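Local coordinates for probable oxidoreductase (Pseudomonas aeruginosa, PDB 4B7C), which is probably an NADP-dependent oxidoreductase of the medium-chain dehydrogenase/reductase family, its natural substrate not established, at residues Q6-S18 and R23-E35. Sequence-based numbering, arbitrary orientation.
Sequences QINRQYQLAQRPS and RDTFSFVETPLGE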
ATOM      1  N   GLN B   6      -4.082  39.448  33.388  1.00 63.96           N
ATOM      2  CA  GLN B   6      -2.905  38.859  32.691  1.00 64.98           C
ATOM      3  C   GLN B   6      -3.229  38.643  31.214  1.00 60.72           C
ATOM      4  O   GLN B   6      -4.393  38.463  30.844  1.00 58.54           O
ATOM      5  CB  GLN B   6      -2.520  37.541  33.363  1.00 70.03           C
ATOM      6  CG  GLN B   6      -1.227  36.867  32.879  1.00 72.40           C
ATOM      7  CD  GLN B   6       0.059  37.552  33.370  1.00 77.11           C
ATOM      8  OE1 GLN B   6       0.396  37.506  34.551  1.00 81.09           O
ATOM      9  NE2 GLN B   6       0.800  38.151  32.443  1.00 83.79           N
ATOM     10  N   ILE B   7      -2.193  38.680  30.379  1.00 55.41           N
ATOM     11  CA  ILE B   7      -2.359  38.588  28.927  1.00 54.34           C
ATOM     12  C   ILE B   7      -1.856  37.259  28.373  1.00 48.17           C
ATOM     13  O   ILE B   7      -0.754  36.814  28.690  1.00 48.10           O
ATOM     14  CB  ILE B   7      -1.657  39.755  28.175  1.00 56.69           C
ATOM     15  CG1 ILE B   7      -2.334  41.090  28.537  1.00 61.25           C
ATOM     16  CG2 ILE B   7      -1.711  39.541  26.672  1.00 56.25           C
ATOM     17  CD1 ILE B   7      -3.698  41.276  27.891  1.00 63.28           C
ATOM     18  N   ASN B   8      -2.667  36.658  27.510  1.00 44.10           N
ATOM     19  CA  ASN B   8      -2.262  35.476  26.743  1.00 42.24           C
ATOM     20  C   ASN B   8      -1.999  35.873  25.298  1.00 39.86           C
ATOM     21  O   ASN B   8      -2.926  36.184  24.561  1.00 39.11           O
ATOM     22  CB  ASN B   8      -3.352  34.396  26.803  1.00 38.78           C
ATOM     23  CG  ASN B   8      -2.951  33.112  26.093  1.00 38.34           C
ATOM     24  OD1 ASN B   8      -1.760  32.779  25.996  1.00 36.97           O
ATOM     25  ND2 ASN B   8      -3.945  32.384  25.582  1.00 37.05           N
ATOM     26  N   ARG B   9      -0.731  35.870  24.897  1.00 41.14           N
ATOM     27  CA  ARG B   9      -0.392  36.147  23.503  1.00 41.09           C
ATOM     28  C   ARG B   9      -0.638  34.881  22.695  1.00 42.70           C
ATOM     29  O   ARG B   9      -0.269  33.781  23.123  1.00 37.12           O
ATOM     30  CB  ARG B   9       1.062  36.582  23.328  1.00 42.79           C
ATOM     31  CG  ARG B   9       1.462  37.811  24.141  1.00 43.43           C
ATOM     32  CD  ARG B   9       2.958  38.037  24.070  1.00 42.55           C
ATOM     33  NE  ARG B   9       3.702  36.908  24.606  1.00 43.82           N
ATOM     34  CZ  ARG B   9       4.986  36.670  24.369  1.00 42.42           C
ATOM     35  NH1 ARG B   9       5.707  37.478  23.596  1.00 44.98           N
ATOM     36  NH2 ARG B   9       5.555  35.603  24.902  1.00 42.81           N
ATOM     37  N   GLN B  10      -1.238  35.056  21.521  1.00 43.11           N
ATOM     38  CA  GLN B  10      -1.604  33.939  20.658  1.00 43.90           C
ATOM     39  C   GLN B  10      -1.288  34.221  19.200  1.00 43.65           C
ATOM     40  O   GLN B  10      -1.460  35.344  18.722  1.00 43.71           O
ATOM     41  CB  GLN B  10      -3.096  33.660  20.737  1.00 46.24           C
ATOM     42  CG  GLN B  10      -3.685  33.506  22.116  1.00 51.42           C
ATOM     43  CD  GLN B  10      -5.180  33.249  22.020  1.00 53.11           C
ATOM     44  OE1 GLN B  10      -5.893  33.973  21.327  1.00 57.95           O
ATOM     45  NE2 GLN B  10      -5.652  32.185  22.668  1.00 51.29           N
ATOM     46  N   TYR B  11      -0.844  33.191  18.500  1.00 40.50           N
ATOM     47  CA  TYR B  11      -0.802  33.227  17.049  1.00 41.27           C
ATOM     48  C   TYR B  11      -2.029  32.518  16.511  1.00 41.76           C
ATOM     49  O   TYR B  11      -2.220  31.320  16.739  1.00 38.33           O
ATOM     50  CB  TYR B  11       0.461  32.598  16.488  1.00 40.91           C
ATOM     51  CG  TYR B  11       1.582  33.578  16.358  1.00 43.31           C
ATOM     52  CD1 TYR B  11       1.556  34.563  15.372  1.00 44.02           C
ATOM     53  CD2 TYR B  11       2.676  33.529  17.217  1.00 44.61           C
ATOM     54  CE1 TYR B  11       2.591  35.470  15.245  1.00 45.16           C
ATOM     55  CE2 TYR B  11       3.706  34.438  17.103  1.00 46.35           C
ATOM     56  CZ  TYR B  11       3.659  35.407  16.112  1.00 47.03           C
ATOM     57  OH  TYR B  11       4.682  36.307  16.004  1.00 46.16           O
ATOM     58  N   GLN B  12      -2.869  33.282  15.819  1.00 41.67           N
ATOM     59  CA  GLN B  12      -4.065  32.737  15.194  1.00 43.83           C
ATOM     60  C   GLN B  12      -3.823  32.523  13.710  1.00 44.88           C
ATOM     61  O   GLN B  12      -3.020  33.219  13.100  1.00 44.26           O
ATOM     62  CB  GLN B  12      -5.252  33.665  15.375  1.00 43.41           C
ATOM     63  CG  GLN B  12      -5.641  33.889  16.820  1.00 44.91           C
ATOM     64  CD  GLN B  12      -6.734  34.928  16.978  1.00 45.90           C
ATOM     65  OE1 GLN B  12      -7.119  35.590  16.015  1.00 46.20           O
ATOM     66  NE2 GLN B  12      -7.233  35.086  18.203  1.00 45.01           N
ATOM     67  N   LEU B  13      -4.508  31.536  13.144  1.00 45.03           N
ATOM     68  CA  LEU B  13      -4.480  31.324  11.698  1.00 43.58           C
ATOM     69  C   LEU B  13      -5.330  32.408  11.041  1.00 44.56           C
ATOM     70  O   LEU B  13      -6.535  32.489  11.278  1.00 45.57           O
ATOM     71  CB  LEU B  13      -4.986  29.935  11.326  1.00 42.11           C
ATOM     72  CG  LEU B  13      -4.924  29.561   9.836  1.00 39.36           C
ATOM     73  CD1 LEU B  13      -3.477  29.469   9.372  1.00 34.93           C
ATOM     74  CD2 LEU B  13      -5.678  28.266   9.573  1.00 37.47           C
ATOM     75  N   ALA B  14      -4.687  33.232  10.218  1.00 45.14           N
ATOM     76  CA  ALA B  14      -5.321  34.433   9.654  1.00 48.89           C
ATOM     77  C   ALA B  14      -5.842  34.178   8.240  1.00 47.41           C
ATOM     78  O   ALA B  14      -6.932  34.609   7.883  1.00 46.26           O
ATOM     79  CB  ALA B  14      -4.340  35.592   9.645  1.00 48.22           C
ATOM     80  N   GLN B  15      -5.036  33.495   7.436  1.00 52.52           N
ATOM     81  CA  GLN B  15      -5.456  33.098   6.089  1.00 56.22           C
ATOM     82  C   GLN B  15      -4.756  31.817   5.656  1.00 57.63           C
ATOM     83  O   GLN B  15      -3.600  31.566   6.024  1.00 59.92           O
ATOM     84  CB  GLN B  15      -5.191  34.216   5.065  1.00 58.95           C
ATOM     85  CG  GLN B  15      -3.747  34.684   4.991  1.00 61.92           C
ATOM     86  CD  GLN B  15      -3.512  35.781   3.937  1.00 65.25           C
ATOM     87  OE1 GLN B  15      -4.378  36.630   3.661  1.00 68.25           O
ATOM     88  NE2 GLN B  15      -2.332  35.747   3.327  1.00 67.12           N
ATOM     89  N   ARG B  16      -5.452  31.028   4.841  1.00 56.20           N
ATOM     90  CA  ARG B  16      -4.913  29.770   4.338  1.00 57.50           C
ATOM     91  C   ARG B  16      -3.818  30.101   3.339  1.00 57.98           C
ATOM     92  O   ARG B  16      -4.069  30.825   2.374  1.00 61.57           O
ATOM     93  CB  ARG B  16      -6.010  28.918   3.673  1.00 58.89           C
ATOM     94  CG  ARG B  16      -7.305  28.908   4.473  1.00 59.55           C
ATOM     95  CD  ARG B  16      -7.967  27.565   4.601  1.00 60.06           C
ATOM     96  NE  ARG B  16      -7.317  26.966   5.735  1.00 59.86           N
ATOM     97  CZ  ARG B  16      -7.852  26.598   6.897  1.00 55.32           C
ATOM     98  NH1 ARG B  16      -9.145  26.716   7.192  1.00 51.17           N
ATOM     99  NH2 ARG B  16      -7.023  26.066   7.777  1.00 53.78           N
ATOM    100  N   PRO B  17      -2.604  29.568   3.557  1.00 57.55           N
ATOM    101  CA  PRO B  17      -1.505  29.871   2.654  1.00 57.69           C
ATOM    102  C   PRO B  17      -1.596  29.158   1.311  1.00 56.57           C
ATOM    103  O   PRO B  17      -2.115  28.037   1.219  1.00 53.36           O
ATOM    104  CB  PRO B  17      -0.279  29.351   3.406  1.00 56.84           C
ATOM    105  CG  PRO B  17      -0.797  28.225   4.230  1.00 57.32           C
ATOM    106  CD  PRO B  17      -2.214  28.586   4.581  1.00 56.71           C
ATOM    107  N   SER B  18      -1.104  29.841   0.284  1.00 57.30           N
ATOM    108  CA  SER B  18      -0.776  29.250  -0.997  1.00 60.45           C
ATOM    109  C   SER B  18       0.692  28.991  -0.993  1.00 57.75           C
ATOM    110  O   SER B  18       1.450  29.940  -0.949  1.00 59.65           O
ATOM    111  CB  SER B  18      -1.039  30.293  -2.094  1.00 61.39           C
ATOM    112  OG  SER B  18      -2.195  29.986  -2.817  1.00 63.99           O
ATOM    113  N   ARG B  23       4.075  35.990   5.813  1.00 64.64           N
ATOM    114  CA  ARG B  23       3.967  36.880   6.950  1.00 61.32           C
ATOM    115  C   ARG B  23       2.526  37.284   7.238  1.00 59.57           C
ATOM    116  O   ARG B  23       2.275  37.814   8.306  1.00 62.92           O
ATOM    117  CB  ARG B  23       4.902  38.090   6.842  1.00 63.30           C
ATOM    118  CG  ARG B  23       6.385  37.730   6.876  1.00 65.66           C
ATOM    119  CD  ARG B  23       6.843  37.073   8.200  1.00 68.34           C
ATOM    120  NE  ARG B  23       7.001  38.026   9.303  1.00 68.56           N
ATOM    121  CZ  ARG B  23       7.646  37.766  10.441  1.00 67.83           C
ATOM    122  NH1 ARG B  23       8.251  36.596  10.655  1.00 65.56           N
ATOM    123  NH2 ARG B  23       7.706  38.706  11.370  1.00 69.19           N
ATOM    124  N   ASP B  24       1.590  37.018   6.323  1.00 54.34           N
ATOM    125  CA  ASP B  24       0.168  37.348   6.531  1.00 56.01           C
ATOM    126  C   ASP B  24      -0.633  36.078   6.932  1.00 49.76           C
ATOM    127  O   ASP B  24      -1.833  36.145   7.200  1.00 47.77           O
ATOM    128  CB  ASP B  24      -0.455  38.028   5.279  1.00 61.87           C
ATOM    129  CG  ASP B  24      -0.135  39.566   5.148  1.00 65.39           C
ATOM    130  OD1 ASP B  24       0.853  39.919   5.770  1.00 70.14           O
ATOM    131  OD2 ASP B  24      -0.812  40.423   4.425  1.00 72.12           O
ATOM    132  N   THR B  25       0.039  34.930   6.993  1.00 47.28           N
ATOM    133  CA  THR B  25      -0.619  33.648   7.290  1.00 45.86           C
ATOM    134  C   THR B  25      -1.153  33.620   8.724  1.00 45.05           C
ATOM    135  O   THR B  25      -2.254  33.124   8.976  1.00 47.13           O
ATOM    136  CB  THR B  25       0.343  32.464   7.083  1.00 46.21           C
ATOM    137  OG1 THR B  25       0.863  32.500   5.736  1.00 47.18           O
ATOM    138  CG2 THR B  25      -0.389  31.160   7.299  1.00 48.09           C
ATOM    139  N   PHE B  26      -0.377  34.181   9.646  1.00 44.64           N
ATOM    140  CA  PHE B  26      -0.761  34.239  11.062  1.00 45.01           C
ATOM    141  C   PHE B  26      -0.977  35.657  11.572  1.00 46.18           C
ATOM    142  O   PHE B  26      -0.366  36.599  11.088  1.00 49.04           O
ATOM    143  CB  PHE B  26       0.290  33.568  11.932  1.00 42.73           C
ATOM    144  CG  PHE B  26       0.596  32.164  11.529  1.00 40.69           C
ATOM    145  CD1 PHE B  26      -0.271  31.141  11.861  1.00 41.25           C
ATOM    146  CD2 PHE B  26       1.750  31.866  10.833  1.00 39.99           C
ATOM    147  CE1 PHE B  26       0.002  29.845  11.489  1.00 40.62           C
ATOM    148  CE2 PHE B  26       2.035  30.571  10.458  1.00 42.15           C
ATOM    149  CZ  PHE B  26       1.161  29.553  10.786  1.00 40.67           C
ATOM    150  N   SER B  27      -1.877  35.786  12.541  1.00 47.52           N
ATOM    151  CA  SER B  27      -2.111  37.050  13.255  1.00 50.58           C
ATOM    152  C   SER B  27      -1.662  36.920  14.710  1.00 51.01           C
ATOM    153  O   SER B  27      -2.081  36.002  15.423  1.00 48.25           O
ATOM    154  CB  SER B  27      -3.583  37.505  13.192  1.00 54.76           C
ATOM    155  OG  SER B  27      -3.975  37.744  11.859  1.00 62.18           O
ATOM    156  N   PHE B  28      -0.818  37.852  15.139  1.00 50.15           N
ATOM    157  CA  PHE B  28      -0.341  37.896  16.508  1.00 52.13           C
ATOM    158  C   PHE B  28      -1.291  38.723  17.361  1.00 52.45           C
ATOM    159  O   PHE B  28      -1.419  39.935  17.183  1.00 52.67           O
ATOM    160  CB  PHE B  28       1.076  38.455  16.551  1.00 55.46           C
ATOM    161  CG  PHE B  28       1.786  38.170  17.825  1.00 58.16           C
ATOM    162  CD1 PHE B  28       1.688  36.915  18.406  1.00 60.91           C
ATOM    163  CD2 PHE B  28       2.555  39.137  18.428  1.00 60.44           C
ATOM    164  CE1 PHE B  28       2.327  36.633  19.584  1.00 60.69           C
ATOM    165  CE2 PHE B  28       3.207  38.868  19.610  1.00 62.48           C
ATOM    166  CZ  PHE B  28       3.091  37.615  20.191  1.00 61.70           C
ATOM    167  N   VAL B  29      -2.003  38.059  18.264  1.00 51.58           N
ATOM    168  CA  VAL B  29      -3.079  38.712  19.010  1.00 52.15           C
ATOM    169  C   VAL B  29      -2.882  38.588  20.531  1.00 55.25           C
ATOM    170  O   VAL B  29      -2.342  37.599  21.042  1.00 57.29           O
ATOM    171  CB  VAL B  29      -4.487  38.285  18.517  1.00 52.33           C
ATOM    172  CG1 VAL B  29      -5.560  38.872  19.420  1.00 57.25           C
ATOM    173  CG2 VAL B  29      -4.684  38.741  17.080  1.00 51.61           C
ATOM    174  N   GLU B  30      -3.284  39.632  21.245  1.00 55.32           N
ATOM    175  CA  GLU B  30      -3.248  39.633  22.700  1.00 56.28           C
ATOM    176  C   GLU B  30      -4.651  39.450  23.231  1.00 55.78           C
ATOM    177  O   GLU B  30      -5.555  40.219  22.906  1.00 54.97           O
ATOM    178  CB  GLU B  30      -2.657  40.933  23.236  1.00 58.95           C
ATOM    179  CG  GLU B  30      -1.190  41.113  22.888  1.00 61.76           C
ATOM    180  CD  GLU B  30      -0.573  42.351  23.505  1.00 63.91           C
ATOM    181  OE1 GLU B  30      -1.301  43.134  24.159  1.00 65.06           O
ATOM    182  OE2 GLU B  30       0.644  42.542  23.318  1.00 65.75           O
ATOM    183  N   THR B  31      -4.825  38.422  24.052  1.00 55.44           N
ATOM    184  CA  THR B  31      -6.128  38.069  24.592  1.00 56.11           C
ATOM    185  C   THR B  31      -6.056  38.042  26.114  1.00 54.10           C
ATOM    186  O   THR B  31      -5.056  37.596  26.684  1.00 55.26           O
ATOM    187  CB  THR B  31      -6.563  36.686  24.085  1.00 58.93           C
ATOM    188  OG1 THR B  31      -6.503  36.670  22.650  1.00 61.98           O
ATOM    189  CG2 THR B  31      -7.996  36.371  24.521  1.00 60.32           C
ATOM    190  N   PRO B  32      -7.123  38.499  26.785  1.00 55.93           N
ATOM    191  CA  PRO B  32      -7.092  38.388  28.240  1.00 57.85           C
ATOM    192  C   PRO B  32      -7.098  36.933  28.691  1.00 55.29           C
ATOM    193  O   PRO B  32      -7.857  36.117  28.168  1.00 52.90           O
ATOM    194  CB  PRO B  32      -8.378  39.097  28.700  1.00 59.04           C
ATOM    195  CG  PRO B  32      -8.931  39.783  27.503  1.00 59.77           C
ATOM    196  CD  PRO B  32      -8.368  39.107  26.295  1.00 57.12           C
ATOM    197  N   LEU B  33      -6.264  36.628  29.677  1.00 54.49           N
ATOM    198  CA  LEU B  33      -6.175  35.269  30.194  1.00 54.42           C
ATOM    199  C   LEU B  33      -7.411  34.960  31.026  1.00 56.76           C
ATOM    200  O   LEU B  33      -7.645  35.605  32.054  1.00 59.55           O
ATOM    201  CB  LEU B  33      -4.928  35.087  31.056  1.00 53.42           C
ATOM    202  CG  LEU B  33      -4.694  33.677  31.592  1.00 52.24           C
ATOM    203  CD1 LEU B  33      -4.547  32.675  30.453  1.00 50.67           C
ATOM    204  CD2 LEU B  33      -3.468  33.676  32.494  1.00 49.86           C
ATOM    205  N   GLY B  34      -8.169  33.949  30.613  1.00 52.99           N
ATOM    206  CA  GLY B  34      -9.350  33.522  31.372  1.00 52.16           C
ATOM    207  C   GLY B  34      -9.024  32.629  32.559  1.00 48.46           C
ATOM    208  O   GLY B  34      -7.868  32.519  32.983  1.00 50.90           O
ATOM    209  N   GLU B  35     -10.054  31.999  33.113  1.00 48.19           N
ATOM    210  CA  GLU B  35      -9.901  31.009  34.194  1.00 48.97           C
ATOM    211  C   GLU B  35     -10.449  29.676  33.698  1.00 42.20           C
ATOM    212  O   GLU B  35     -11.386  29.657  32.922  1.00 39.34           O
ATOM    213  CB  GLU B  35     -10.570  31.503  35.501  1.00 53.74           C
ATOM    214  CG  GLU B  35     -12.052  31.758  35.455  1.00 58.12           C
ATOM    215  CD  GLU B  35     -12.593  32.287  36.786  1.00 61.38           C
ATOM    216  OE1 GLU B  35     -12.024  33.305  37.203  1.00 63.93           O
ATOM    217  OE2 GLU B  35     -13.551  31.734  37.415  1.00 65.73           O
TER
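Tyr-11 and Phe-28 stack across a two-stranded antiparallel beta hairpin, strands 7-13 and 26-32, in the GroES-like N-terminal part of this medium-chain reductase. The rings form an offset stack, centroids 4.4 Å apart and planes 27° from parallel. Along Phe-28, CB lies 3.6 Å from Tyr-11 CE1, and CG, anti to the backbone N (chi1 -163°), is carried over the tyrosine. CD1 then stands above the centre of that ring, 3.4 Å from Tyr-11 CZ; CE1 reaches Tyr-11 CE2. At the tip, CZ rests 3.9 Å from Arg-9 CB and equally near Arg-9 CD, so the phenylalanine spans Tyr-11 and Arg-9, two residues apart on the same face of strand 7-13. Tyr-11 CD1 also touches Phe-26 CB, and the rings of Tyr-11 and Phe-26 both meet Phe-316, joining the hairpin to helix 316-321. The tyrosine OH is bonded to Glu-314 O, while the Arg-9 guanidinium turns to a salt bridge with Asp-104.

The other face carries Asn-8, Gln-10 and Gln-12 beside Thr-31, Val-29 and Ser-27. Gln-10 is extended beyond CG, which brings OE1 to the Thr-31 hydroxyl; OG1 donates to it at 3.1 Å from well above the amide plane. Gln-10 NE2 and Asn-8 ND2 both bind Gln-103 OE1, and Asn-8 OD1 accepts from Tyr-105 N, tying this face to the neighbouring loop and to strand 105-108.

Paired backbone bonds link Asn-8 with Thr-31, Gln-10 with Val-29 and Gln-12 with Ser-27, and Leu-33 N continues the series to Gln-6 O. Beyond the strands, where Pro-17 and Thr-25 pack on helix 53-58, Thr-25 O is gripped by two successive amides, Ala-14 N at 2.7 Å and Gln-15 N at 3.2 Å.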